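Local coordinates for protein superoxide dismutase [Mn/Fe] (Aeropyrum pernix, PDB 3AK2) that catalyses the dismutation of superoxide to molecular oxygen and hydrogen peroxide at a single metal centre that can work with manganese or iron, at residues I27-L30 / H31-H35; I77-T80 / I81-N85; V163-V166 / W167-Y171. All coordinates share one frame; numbering follows the deposited sequence.

Contact 1 of 3, residues I27-L30 / H31-H35; sequences IMKL and HHQKH. With MN (manganese (II) ion), chain E; EDO (1,2-ethanediol), chain I.
Leu30 O accepts two backbone hydrogen bonds at once, from Lys34 N at 2.8 Å and from His35 N at 3.2 Å. The second closes a wider, pi-type turn within the helix. The geometry separates the two donors: His35 N lies in the carbonyl plane, whereas Lys34 N is tilted 34° from it. One turn earlier the spacing is ordinary, His31 N bonding to Ile27 O at 2.8 Å.

His31 is the metal ligand of this stretch. With CG anti to the backbone N (chi1 -159°), its ring leads away from the preceding turn and NE2 binds manganese at 2.2 Å. On the outer side, Lys29 reaches Gln33 one turn on. Its NZ donates to Gln33 OE1 at 2.8 Å, from above the amide plane instead of along a lone pair, while Lys29 CG packs on the amide NE2 at 3.6 Å. Beside the widened turn the aliphatic parts of Leu30 and Lys34 meet, CD2 to CG at 4.0 Å. His35 ND1 shares a hydrogen bond with a 1,2-ethanediol, and its NE2 is bonded to Tyr172 OH of the second subunit.

This is the start of helix 25-54, the first long helix of the alpha-hairpin domain. Ile27 and Leu30 rest on helix 172-175, and the ring of His31 meets Trp83 edge-to-face, just past helix 62-82.

Contact 2 of 3, residues I77-T80 / I81-N85; sequences IMHT and IFWPN. With MN (manganese (II) ion), chain E.
His79 and Trp83, one helical turn apart, meet beside the metal: His79 CD2 is 4.0 Å from Trp83 CZ2, which sits at the edge of the imidazole. The ring planes are inclined at 47° and the centroids lie 5.8 Å apart, so the pair is oblique. His79 NE2 binds manganese at 2.2 Å, and ND1 on the far side of the ring is hydrogen-bonded to Gly75 O, which fixes the ring's rotation and, by accepting a hydrogen bond from ND1, probably strengthens NE2 as a donor to the metal.

The same residue's carbonyl holds the tryptophan. His79 O accepts the backbone N of Trp83 at 3.1 Å and also lies over one face of the indole, offset toward its rim, 3.0 Å from CD1. Trp83 chi1 of -47° places CG beside its own backbone N, which carries the indole back over that carbonyl. NE1 is turned to another partner, His36 ND1, and Phe82 CD2 covers the same face of the indole as the carbonyl.

Residues 77-85 run through the last turn of helix 62-82 and on past it; this is the second long helix of the alpha-hairpin domain of iron/manganese superoxide dismutases. Regular bonding is still present where Phe82 N meets Met78 O at 2.9 Å, at an N-H...O angle of 152°. Pro84 has no N-H to offer; its CD instead abuts Thr80 O at 3.0 Å.

Away from the metal, Ile81 lays CG1 against Ile77 O, and its CD1 touches Ile77 CG1 at 4.4 Å. Farther out, Met78 and Phe82 pack on strand 159-165, Pro84 lies against helix 192-205, and Ile81 touches Tyr210 of the third subunit.

Contact 3 of 3, residues V163-V166 / W167-Y171; sequences VIDV and WEHAY. With MN (manganese (II) ion), chain E.
Asp165 lays its carboxylate across the start of the Trp167 side chain, with OD1 3.1 Å from the indole CD1 and the two planes 71° apart. The segment is the metal-binding D-x-W-E-H signature of the C-terminal domain of iron/manganese superoxide dismutases, running from the end of strand 159-165 into the turn before helix 172-175.

The carboxylate divides its work between its oxygens. OD2 binds manganese at 2.0 Å, while OD1 accepts the backbone N of Trp167 at 3.0 Å, a nearly straight bond, the donor 42° out of the carboxylate plane. Water 1, itself a metal ligand, donates a weak hydrogen bond to OD1 and sits over one face of the indole, offset toward its rim. Trp167 therefore borders the solvent ligand, and its backbone helps fix the aspartate.

His169 supplies this stretch's other ligand, NE2 at 2.2 Å from manganese. Its CG stands between the backbone N and the carbonyl carbon (chi1 67°), which turns the imidazole back to the metal, nearly perpendicular to the carboxylate. Trp167 CB covers part of one face of this ring. His169 ND1 bonds to Glu168 OE2 of the second subunit, and Glu168 OE2 takes the equivalent bond from His169 ND1 of that subunit, a reciprocal bridge that links this metal site to the second subunit.

Beneath the aspartate, Ala170 CB packs against Asp165 O. The Tyr171 ring receives Val166 O at its edge, near the ring plane, with CE2 3.5 Å from that oxygen.

Overall arrangement
All three contacts reach one manganese ion and share water 1, but they bring it ligands from different parts of the fold. Contact 1 lies on the first long helix of the alpha-hairpin domain and contact 2 at the end of the second and just beyond it; each gives one histidine. Contact 3, in the C-terminal domain, gives an aspartate and a histidine from a strand end and turn. Contact 1 is partly buried, with charged residues on its outer side, whereas contacts 2 and 3 are buried. Asn85 OD1 probably hydrogen-bonds Val163 N at 2.8 Å, joining contacts 2 and 3 away from the metal. Contacts 1 and 3 both meet the second subunit; contact 2 packs on the third.

Contact 1 of 3, residues I27-L30 / H31-H35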
ATOM      1  N   ILE A  27      18.491 -22.171  -0.488  1.00 12.31           N
ATOM      2  CA  ILE A  27      17.558 -21.134  -0.048  1.00 12.05           C
ATOM      3  C   ILE A  27      18.034 -20.493   1.249  1.00 12.31           C
ATOM      4  O   ILE A  27      18.137 -19.275   1.336  1.00 12.26           O
ATOM      5  CB  ILE A  27      16.123 -21.661   0.122  1.00 11.84           C
ATOM      6  CG1 ILE A  27      15.513 -21.969  -1.248  1.00 12.25           C
ATOM      7  CG2 ILE A  27      15.260 -20.641   0.884  1.00 11.73           C
ATOM      8  CD1 ILE A  27      14.166 -22.661  -1.190  1.00 13.36           C
ATOM      9  N   MET A  28      18.347 -21.309   2.248  1.00 11.84           N
ATOM     10  CA  MET A  28      18.769 -20.771   3.533  1.00 12.06           C
ATOM     11  C   MET A  28      19.970 -19.843   3.381  1.00 12.17           C
ATOM     12  O   MET A  28      20.011 -18.771   3.990  1.00 11.91           O
ATOM     13  CB  MET A  28      19.083 -21.890   4.524  1.00 11.98           C
ATOM     14  CG  MET A  28      17.900 -22.780   4.889  1.00 12.62           C
ATOM     15  SD  MET A  28      16.485 -21.897   5.574  1.00 11.92           S
ATOM     16  CE  MET A  28      17.180 -21.173   7.060  1.00 13.73           C
ATOM     17  N   LYS A  29      20.933 -20.247   2.552  1.00 12.01           N
ATOM     18  CA  LYS A  29      22.147 -19.459   2.338  1.00 12.37           C
ATOM     19  C   LYS A  29      21.868 -18.123   1.644  1.00 12.18           C
ATOM     20  O   LYS A  29      22.284 -17.072   2.132  1.00 12.14           O
ATOM     21  CB  LYS A  29      23.195 -20.269   1.567  1.00 12.85           C
ATOM     22  CG  LYS A  29      24.553 -19.590   1.476  1.00 15.17           C
ATOM     23  CD  LYS A  29      25.618 -20.549   0.967  1.00 18.64           C
ATOM     24  CE  LYS A  29      27.003 -19.925   1.040  1.00 20.42           C
ATOM     25  NZ  LYS A  29      27.461 -19.746   2.445  1.00 22.59           N
ATOM     26  N   LEU A  30      21.171 -18.157   0.511  1.00 11.84           N
ATOM     27  CA  LEU A  30      20.817 -16.924  -0.190  1.00 11.48           C
ATOM     28  C   LEU A  30      19.935 -16.036   0.675  1.00 10.97           C
ATOM     29  O   LEU A  30      20.094 -14.820   0.699  1.00 10.51           O
ATOM     30  CB  LEU A  30      20.087 -17.230  -1.499  1.00 11.96           C
ATOM     31  CG  LEU A  30      20.882 -17.899  -2.618  1.00 12.44           C
ATOM     32  CD1 LEU A  30      19.931 -18.422  -3.676  1.00 13.36           C
ATOM     33  CD2 LEU A  30      21.876 -16.923  -3.235  1.00 14.55           C
ATOM     34  N   HIS A  31      19.002 -16.655   1.382  1.00 10.58           N
ATOM     35  CA  HIS A  31      18.018 -15.919   2.159  1.00 10.35           C
ATOM     36  C   HIS A  31      18.699 -15.095   3.246  1.00 10.68           C
ATOM     37  O   HIS A  31      18.354 -13.933   3.482  1.00 10.82           O
ATOM     38  CB  HIS A  31      17.034 -16.897   2.783  1.00 10.55           C
ATOM     39  CG  HIS A  31      15.728 -16.278   3.163  1.00  9.63           C
ATOM     40  ND1 HIS A  31      14.667 -17.019   3.636  1.00  9.79           N
ATOM     41  CD2 HIS A  31      15.305 -14.992   3.128  1.00  9.11           C
ATOM     42  CE1 HIS A  31      13.651 -16.213   3.890  1.00  9.96           C
ATOM     43  NE2 HIS A  31      14.010 -14.979   3.582  1.00  8.77           N
ATOM     44  N   HIS A  32      19.684 -15.711   3.887  1.00 10.71           N
ATOM     45  CA  HIS A  32      20.413 -15.098   4.976  1.00 10.98           C
ATOM     46  C   HIS A  32      21.457 -14.115   4.455  1.00 11.17           C
ATOM     47  O   HIS A  32      21.473 -12.945   4.851  1.00 11.08           O
ATOM     48  CB  HIS A  32      21.075 -16.202   5.801  1.00 11.23           C
ATOM     49  CG  HIS A  32      21.829 -15.713   6.993  1.00 11.38           C
ATOM     50  ND1 HIS A  32      23.169 -15.977   7.182  1.00 11.95           N
ATOM     51  CD2 HIS A  32      21.432 -14.987   8.066  1.00 12.10           C
ATOM     52  CE1 HIS A  32      23.564 -15.435   8.319  1.00 12.47           C
ATOM     53  NE2 HIS A  32      22.531 -14.829   8.874  1.00 13.11           N
ATOM     54  N   GLN A  33      22.318 -14.598   3.560  1.00 11.66           N
ATOM     55  CA  GLN A  33      23.479 -13.835   3.095  1.00 12.25           C
ATOM     56  C   GLN A  33      23.140 -12.714   2.129  1.00 12.00           C
ATOM     57  O   GLN A  33      23.841 -11.702   2.085  1.00 12.50           O
ATOM     58  CB  GLN A  33      24.521 -14.759   2.451  1.00 12.57           C
ATOM     59  CG  GLN A  33      25.109 -15.778   3.415  1.00 14.50           C
ATOM     60  CD  GLN A  33      26.265 -16.573   2.830  1.00 16.44           C
ATOM     61  OE1 GLN A  33      27.011 -17.222   3.566  1.00 19.53           O
ATOM     62  NE2 GLN A  33      26.416 -16.536   1.512  1.00 17.33           N
ATOM     63  N   LYS A  34      22.084 -12.898   1.343  1.00 11.71           N
ATOM     64  CA  LYS A  34      21.711 -11.893   0.357  1.00 12.00           C
ATOM     65  C   LYS A  34      20.541 -11.051   0.846  1.00 11.78           C
ATOM     66  O   LYS A  34      20.680  -9.844   1.037  1.00 11.97           O
ATOM     67  CB  LYS A  34      21.423 -12.536  -1.007  1.00 12.39           C
ATOM     68  CG  LYS A  34      22.600 -13.326  -1.595  1.00 14.09           C
ATOM     69  CD  LYS A  34      23.786 -12.416  -1.915  1.00 16.65           C
ATOM     70  CE  LYS A  34      24.857 -13.135  -2.726  1.00 19.06           C
ATOM     71  NZ  LYS A  34      25.689 -14.027  -1.880  1.00 21.06           N
ATOM     72  N   HIS A  35      19.403 -11.687   1.091  1.00 11.18           N
ATOM     73  CA  HIS A  35      18.193 -10.935   1.418  1.00 10.72           C
ATOM     74  C   HIS A  35      18.232 -10.281   2.799  1.00 10.23           C
ATOM     75  O   HIS A  35      18.091  -9.065   2.910  1.00  9.95           O
ATOM     76  CB  HIS A  35      16.946 -11.794   1.226  1.00 11.01           C
ATOM     77  CG  HIS A  35      16.775 -12.270  -0.180  1.00 11.70           C
ATOM     78  ND1 HIS A  35      16.337 -11.444  -1.192  1.00 13.85           N
ATOM     79  CD2 HIS A  35      17.022 -13.470  -0.755  1.00 12.75           C
ATOM     80  CE1 HIS A  35      16.304 -12.120  -2.326  1.00 13.98           C
ATOM     81  NE2 HIS A  35      16.717 -13.351  -2.089  1.00 13.13           N
TER
HETATM   82 MN    MN E 215      12.661 -13.272   3.321  1.00  9.38          MN
HETATM   83  C1  EDO I 219      19.509  -9.397  -2.264  1.00 31.98           C
HETATM   84  O1  EDO I 219      20.354  -9.187  -3.402  1.00 31.80           O
HETATM   85  C2  EDO I 219      18.430  -8.316  -2.240  1.00 32.27           C
HETATM   86  O2  EDO I 219      17.308  -8.779  -1.480  1.00 32.53           O
HETATM   87  O   HOH W   1      11.124 -11.821   3.161  1.00 14.55           O

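Contact 2 of 3, residues I77-T80 / I81-N85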
ATOM      1  N   ILE A  77      13.857  -6.958  11.338  1.00  8.59           N
ATOM      2  CA  ILE A  77      13.254  -7.565  12.521  1.00  9.14           C
ATOM      3  C   ILE A  77      12.448  -8.829  12.199  1.00  9.16           C
ATOM      4  O   ILE A  77      12.497  -9.799  12.950  1.00  9.20           O
ATOM      5  CB  ILE A  77      12.456  -6.551  13.362  1.00  9.34           C
ATOM      6  CG1 ILE A  77      12.239  -7.118  14.770  1.00 10.02           C
ATOM      7  CG2 ILE A  77      11.156  -6.124  12.659  1.00  9.35           C
ATOM      8  CD1 ILE A  77      11.673  -6.129  15.748  1.00 11.68           C
ATOM      9  N   MET A  78      11.736  -8.834  11.074  1.00  8.69           N
ATOM     10  CA  MET A  78      10.945 -10.006  10.702  1.00  8.89           C
ATOM     11  C   MET A  78      11.832 -11.226  10.461  1.00  8.96           C
ATOM     12  O   MET A  78      11.511 -12.320  10.924  1.00  8.85           O
ATOM     13  CB  MET A  78      10.037  -9.734   9.495  1.00  8.99           C
ATOM     14  CG  MET A  78       8.978  -8.651   9.721  1.00  9.41           C
ATOM     15  SD  MET A  78       7.737  -9.066  10.970  1.00  9.38           S
ATOM     16  CE  MET A  78       6.746 -10.275  10.075  1.00 10.62           C
ATOM     17  N   HIS A  79      12.955 -11.049   9.764  1.00  8.99           N
ATOM     18  CA  HIS A  79      13.879 -12.176   9.561  1.00  9.57           C
ATOM     19  C   HIS A  79      14.566 -12.591  10.858  1.00 10.04           C
ATOM     20  O   HIS A  79      14.820 -13.774  11.078  1.00 10.45           O
ATOM     21  CB  HIS A  79      14.901 -11.879   8.460  1.00  9.35           C
ATOM     22  CG  HIS A  79      14.309 -11.855   7.086  1.00  9.42           C
ATOM     23  ND1 HIS A  79      13.653 -10.752   6.583  1.00  9.24           N
ATOM     24  CD2 HIS A  79      14.252 -12.801   6.118  1.00  9.45           C
ATOM     25  CE1 HIS A  79      13.220 -11.019   5.364  1.00  9.01           C
ATOM     26  NE2 HIS A  79      13.570 -12.255   5.056  1.00  9.68           N
ATOM     27  N   THR A  80      14.853 -11.619  11.718  1.00 10.24           N
ATOM     28  CA  THR A  80      15.454 -11.884  13.024  1.00 11.09           C
ATOM     29  C   THR A  80      14.569 -12.798  13.876  1.00 10.80           C
ATOM     30  O   THR A  80      15.082 -13.635  14.619  1.00 10.91           O
ATOM     31  CB  THR A  80      15.764 -10.557  13.751  1.00 11.28           C
ATOM     32  OG1 THR A  80      16.787  -9.858  13.032  1.00 12.66           O
ATOM     33  CG2 THR A  80      16.225 -10.782  15.193  1.00 12.98           C
ATOM     34  N   ILE A  81      13.253 -12.652  13.753  1.00 10.20           N
ATOM     35  CA  ILE A  81      12.311 -13.538  14.439  1.00 10.27           C
ATOM     36  C   ILE A  81      12.175 -14.871  13.685  1.00 10.35           C
ATOM     37  O   ILE A  81      12.135 -15.943  14.299  1.00 10.70           O
ATOM     38  CB  ILE A  81      10.934 -12.857  14.615  1.00 10.24           C
ATOM     39  CG1 ILE A  81      11.080 -11.574  15.444  1.00  9.99           C
ATOM     40  CG2 ILE A  81       9.927 -13.819  15.249  1.00 10.73           C
ATOM     41  CD1 ILE A  81       9.845 -10.691  15.453  1.00 11.07           C
ATOM     42  N   PHE A  82      12.137 -14.796  12.354  1.00 10.23           N
ATOM     43  CA  PHE A  82      11.954 -15.963  11.484  1.00 10.31           C
ATOM     44  C   PHE A  82      12.964 -17.092  11.734  1.00 10.24           C
ATOM     45  O   PHE A  82      12.572 -18.258  11.844  1.00 10.73           O
ATOM     46  CB  PHE A  82      11.992 -15.506  10.019  1.00 10.31           C
ATOM     47  CG  PHE A  82      11.712 -16.591   9.008  1.00 10.00           C
ATOM     48  CD1 PHE A  82      10.529 -17.319   9.041  1.00 10.65           C
ATOM     49  CD2 PHE A  82      12.628 -16.849   7.988  1.00  9.72           C
ATOM     50  CE1 PHE A  82      10.275 -18.312   8.086  1.00 10.94           C
ATOM     51  CE2 PHE A  82      12.380 -17.827   7.026  1.00 10.81           C
ATOM     52  CZ  PHE A  82      11.204 -18.563   7.077  1.00 10.88           C
ATOM     53  N   TRP A  83      14.251 -16.762  11.833  1.00 10.32           N
ATOM     54  CA  TRP A  83      15.256 -17.823  11.959  1.00 10.74           C
ATOM     55  C   TRP A  83      15.111 -18.673  13.236  1.00 10.98           C
ATOM     56  O   TRP A  83      15.007 -19.897  13.137  1.00 11.36           O
ATOM     57  CB  TRP A  83      16.688 -17.300  11.821  1.00 10.91           C
ATOM     58  CG  TRP A  83      16.954 -16.368  10.678  1.00 10.57           C
ATOM     59  CD1 TRP A  83      17.516 -15.129  10.762  1.00  9.89           C
ATOM     60  CD2 TRP A  83      16.718 -16.610   9.280  1.00  9.49           C
ATOM     61  NE1 TRP A  83      17.636 -14.574   9.510  1.00 10.26           N
ATOM     62  CE2 TRP A  83      17.163 -15.462   8.583  1.00  9.93           C
ATOM     63  CE3 TRP A  83      16.190 -17.684   8.549  1.00 10.93           C
ATOM     64  CZ2 TRP A  83      17.077 -15.347   7.197  1.00 11.59           C
ATOM     65  CZ3 TRP A  83      16.106 -17.566   7.165  1.00 10.83           C
ATOM     66  CH2 TRP A  83      16.548 -16.405   6.507  1.00 11.25           C
ATOM     67  N   PRO A  84      15.115 -18.042  14.432  1.00 11.13           N
ATOM     68  CA  PRO A  84      14.930 -18.850  15.646  1.00 11.23           C
ATOM     69  C   PRO A  84      13.523 -19.431  15.817  1.00 11.35           C
ATOM     70  O   PRO A  84      13.334 -20.341  16.633  1.00 11.28           O
ATOM     71  CB  PRO A  84      15.256 -17.873  16.777  1.00 11.49           C
ATOM     72  CG  PRO A  84      14.978 -16.521  16.207  1.00 11.53           C
ATOM     73  CD  PRO A  84      15.334 -16.620  14.752  1.00 11.40           C
ATOM     74  N   ASN A  85      12.549 -18.921  15.061  1.00 11.05           N
ATOM     75  CA  ASN A  85      11.220 -19.537  14.979  1.00 11.17           C
ATOM     76  C   ASN A  85      11.277 -20.933  14.360  1.00 11.45           C
ATOM     77  O   ASN A  85      10.284 -21.662  14.390  1.00 11.54           O
ATOM     78  CB  ASN A  85      10.276 -18.700  14.107  1.00 10.91           C
ATOM     79  CG  ASN A  85       9.512 -17.617  14.871  1.00 10.80           C
ATOM     80  OD1 ASN A  85       8.801 -16.834  14.244  1.00 10.46           O
ATOM     81  ND2 ASN A  85       9.628 -17.577  16.198  1.00 11.40           N
TER
HETATM   82 MN    MN E 215      12.661 -13.272   3.321  1.00  9.38          MN
HETATM   83  O   HOH W   1      11.124 -11.821   3.161  1.00 14.55           O

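Contact 3 of 3, residues V163-V166 / W167-Y171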
ATOM      1  N   VAL A 163       6.345 -16.271  12.934  1.00 10.07           N
ATOM      2  CA  VAL A 163       6.171 -15.720  11.593  1.00  9.90           C
ATOM      3  C   VAL A 163       6.603 -16.733  10.542  1.00  9.99           C
ATOM      4  O   VAL A 163       7.527 -17.523  10.773  1.00 10.20           O
ATOM      5  CB  VAL A 163       6.944 -14.369  11.386  1.00  9.49           C
ATOM      6  CG1 VAL A 163       6.545 -13.334  12.440  1.00  9.77           C
ATOM      7  CG2 VAL A 163       8.455 -14.576  11.384  1.00 10.02           C
ATOM      8  N   ILE A 164       5.919 -16.722   9.403  1.00  9.71           N
ATOM      9  CA  ILE A 164       6.356 -17.484   8.238  1.00  9.86           C
ATOM     10  C   ILE A 164       6.553 -16.527   7.069  1.00  9.68           C
ATOM     11  O   ILE A 164       5.668 -15.737   6.739  1.00  9.58           O
ATOM     12  CB  ILE A 164       5.398 -18.651   7.859  1.00 10.16           C
ATOM     13  CG1 ILE A 164       5.978 -19.446   6.677  1.00 11.21           C
ATOM     14  CG2 ILE A 164       3.996 -18.136   7.559  1.00 10.31           C
ATOM     15  CD1 ILE A 164       5.121 -20.614   6.184  1.00 12.20           C
ATOM     16  N   ASP A 165       7.726 -16.604   6.460  1.00  9.61           N
ATOM     17  CA  ASP A 165       8.062 -15.796   5.302  1.00  9.92           C
ATOM     18  C   ASP A 165       7.471 -16.454   4.064  1.00  9.98           C
ATOM     19  O   ASP A 165       7.807 -17.606   3.754  1.00 10.30           O
ATOM     20  CB  ASP A 165       9.581 -15.724   5.183  1.00 10.06           C
ATOM     21  CG  ASP A 165      10.057 -14.710   4.165  1.00 10.64           C
ATOM     22  OD1 ASP A 165       9.234 -14.052   3.487  1.00 11.59           O
ATOM     23  OD2 ASP A 165      11.286 -14.571   4.065  1.00 11.57           O
ATOM     24  N   VAL A 166       6.575 -15.749   3.374  1.00 10.02           N
ATOM     25  CA  VAL A 166       6.054 -16.225   2.092  1.00 10.20           C
ATOM     26  C   VAL A 166       6.436 -15.323   0.918  1.00 10.03           C
ATOM     27  O   VAL A 166       5.782 -15.338  -0.128  1.00  9.97           O
ATOM     28  CB  VAL A 166       4.530 -16.530   2.119  1.00 10.43           C
ATOM     29  CG1 VAL A 166       4.241 -17.743   3.001  1.00 10.84           C
ATOM     30  CG2 VAL A 166       3.727 -15.322   2.577  1.00 11.14           C
ATOM     31  N   TRP A 167       7.508 -14.549   1.080  1.00  9.69           N
ATOM     32  CA  TRP A 167       8.154 -13.967  -0.089  1.00  9.79           C
ATOM     33  C   TRP A 167       8.567 -15.118  -0.993  1.00 10.14           C
ATOM     34  O   TRP A 167       8.889 -16.205  -0.510  1.00  9.87           O
ATOM     35  CB  TRP A 167       9.390 -13.174   0.300  1.00  9.41           C
ATOM     36  CG  TRP A 167       9.108 -11.810   0.849  1.00  9.24           C
ATOM     37  CD1 TRP A 167       8.385 -11.504   1.971  1.00  9.65           C
ATOM     38  CD2 TRP A 167       9.569 -10.568   0.314  1.00  9.18           C
ATOM     39  NE1 TRP A 167       8.363 -10.144   2.159  1.00  9.48           N
ATOM     40  CE2 TRP A 167       9.089  -9.545   1.163  1.00  8.70           C
ATOM     41  CE3 TRP A 167      10.342 -10.217  -0.800  1.00  9.71           C
ATOM     42  CZ2 TRP A 167       9.351  -8.190   0.925  1.00  8.87           C
ATOM     43  CZ3 TRP A 167      10.605  -8.875  -1.035  1.00  9.78           C
ATOM     44  CH2 TRP A 167      10.111  -7.878  -0.173  1.00  9.40           C
ATOM     45  N   GLU A 168       8.565 -14.883  -2.298  1.00 10.25           N
ATOM     46  CA  GLU A 168       8.893 -15.949  -3.241  1.00 10.85           C
ATOM     47  C   GLU A 168      10.301 -16.500  -3.012  1.00 10.88           C
ATOM     48  O   GLU A 168      10.516 -17.707  -3.131  1.00 10.90           O
ATOM     49  CB  GLU A 168       8.667 -15.483  -4.679  1.00 11.00           C
ATOM     50  CG  GLU A 168       7.192 -15.188  -4.957  1.00 11.70           C
ATOM     51  CD  GLU A 168       6.905 -14.719  -6.366  1.00 12.23           C
ATOM     52  OE1 GLU A 168       7.676 -13.900  -6.908  1.00 12.32           O
ATOM     53  OE2 GLU A 168       5.875 -15.160  -6.923  1.00 13.87           O
ATOM     54  N   HIS A 169      11.243 -15.634  -2.642  1.00 10.61           N
ATOM     55  CA  HIS A 169      12.614 -16.076  -2.373  1.00 10.68           C
ATOM     56  C   HIS A 169      12.729 -17.088  -1.234  1.00 10.97           C
ATOM     57  O   HIS A 169      13.750 -17.764  -1.112  1.00 11.33           O
ATOM     58  CB  HIS A 169      13.575 -14.899  -2.144  1.00 10.67           C
ATOM     59  CG  HIS A 169      13.311 -14.106  -0.896  1.00  9.81           C
ATOM     60  ND1 HIS A 169      12.968 -12.771  -0.930  1.00 10.12           N
ATOM     61  CD2 HIS A 169      13.376 -14.439   0.418  1.00  9.46           C
ATOM     62  CE1 HIS A 169      12.818 -12.321   0.304  1.00 10.08           C
ATOM     63  NE2 HIS A 169      13.056 -13.314   1.142  1.00  9.80           N
ATOM     64  N   ALA A 170      11.705 -17.176  -0.388  1.00 10.88           N
ATOM     65  CA  ALA A 170      11.726 -18.118   0.725  1.00 10.91           C
ATOM     66  C   ALA A 170      11.470 -19.564   0.287  1.00 11.07           C
ATOM     67  O   ALA A 170      11.760 -20.497   1.037  1.00 11.01           O
ATOM     68  CB  ALA A 170      10.730 -17.694   1.813  1.00 10.99           C
ATOM     69  N   TYR A 171      10.950 -19.757  -0.923  1.00 10.96           N
ATOM     70  CA  TYR A 171      10.551 -21.101  -1.334  1.00 11.43           C
ATOM     71  C   TYR A 171      10.747 -21.456  -2.807  1.00 11.70           C
ATOM     72  O   TYR A 171      10.740 -22.642  -3.147  1.00 11.59           O
ATOM     73  CB  TYR A 171       9.093 -21.365  -0.941  1.00 11.51           C
ATOM     74  CG  TYR A 171       8.086 -20.419  -1.565  1.00 11.43           C
ATOM     75  CD1 TYR A 171       7.584 -20.642  -2.850  1.00 11.83           C
ATOM     76  CD2 TYR A 171       7.630 -19.301  -0.865  1.00 11.55           C
ATOM     77  CE1 TYR A 171       6.657 -19.775  -3.421  1.00 11.70           C
ATOM     78  CE2 TYR A 171       6.698 -18.432  -1.428  1.00 11.76           C
ATOM     79  CZ  TYR A 171       6.224 -18.669  -2.703  1.00 11.28           C
ATOM     80  OH  TYR A 171       5.297 -17.816  -3.249  1.00 11.90           O
TER
HETATM   81 MN    MN E 215      12.661 -13.272   3.321  1.00  9.38          MN
HETATM   82  O   HOH W   1      11.124 -11.821   3.161  1.00 14.55           O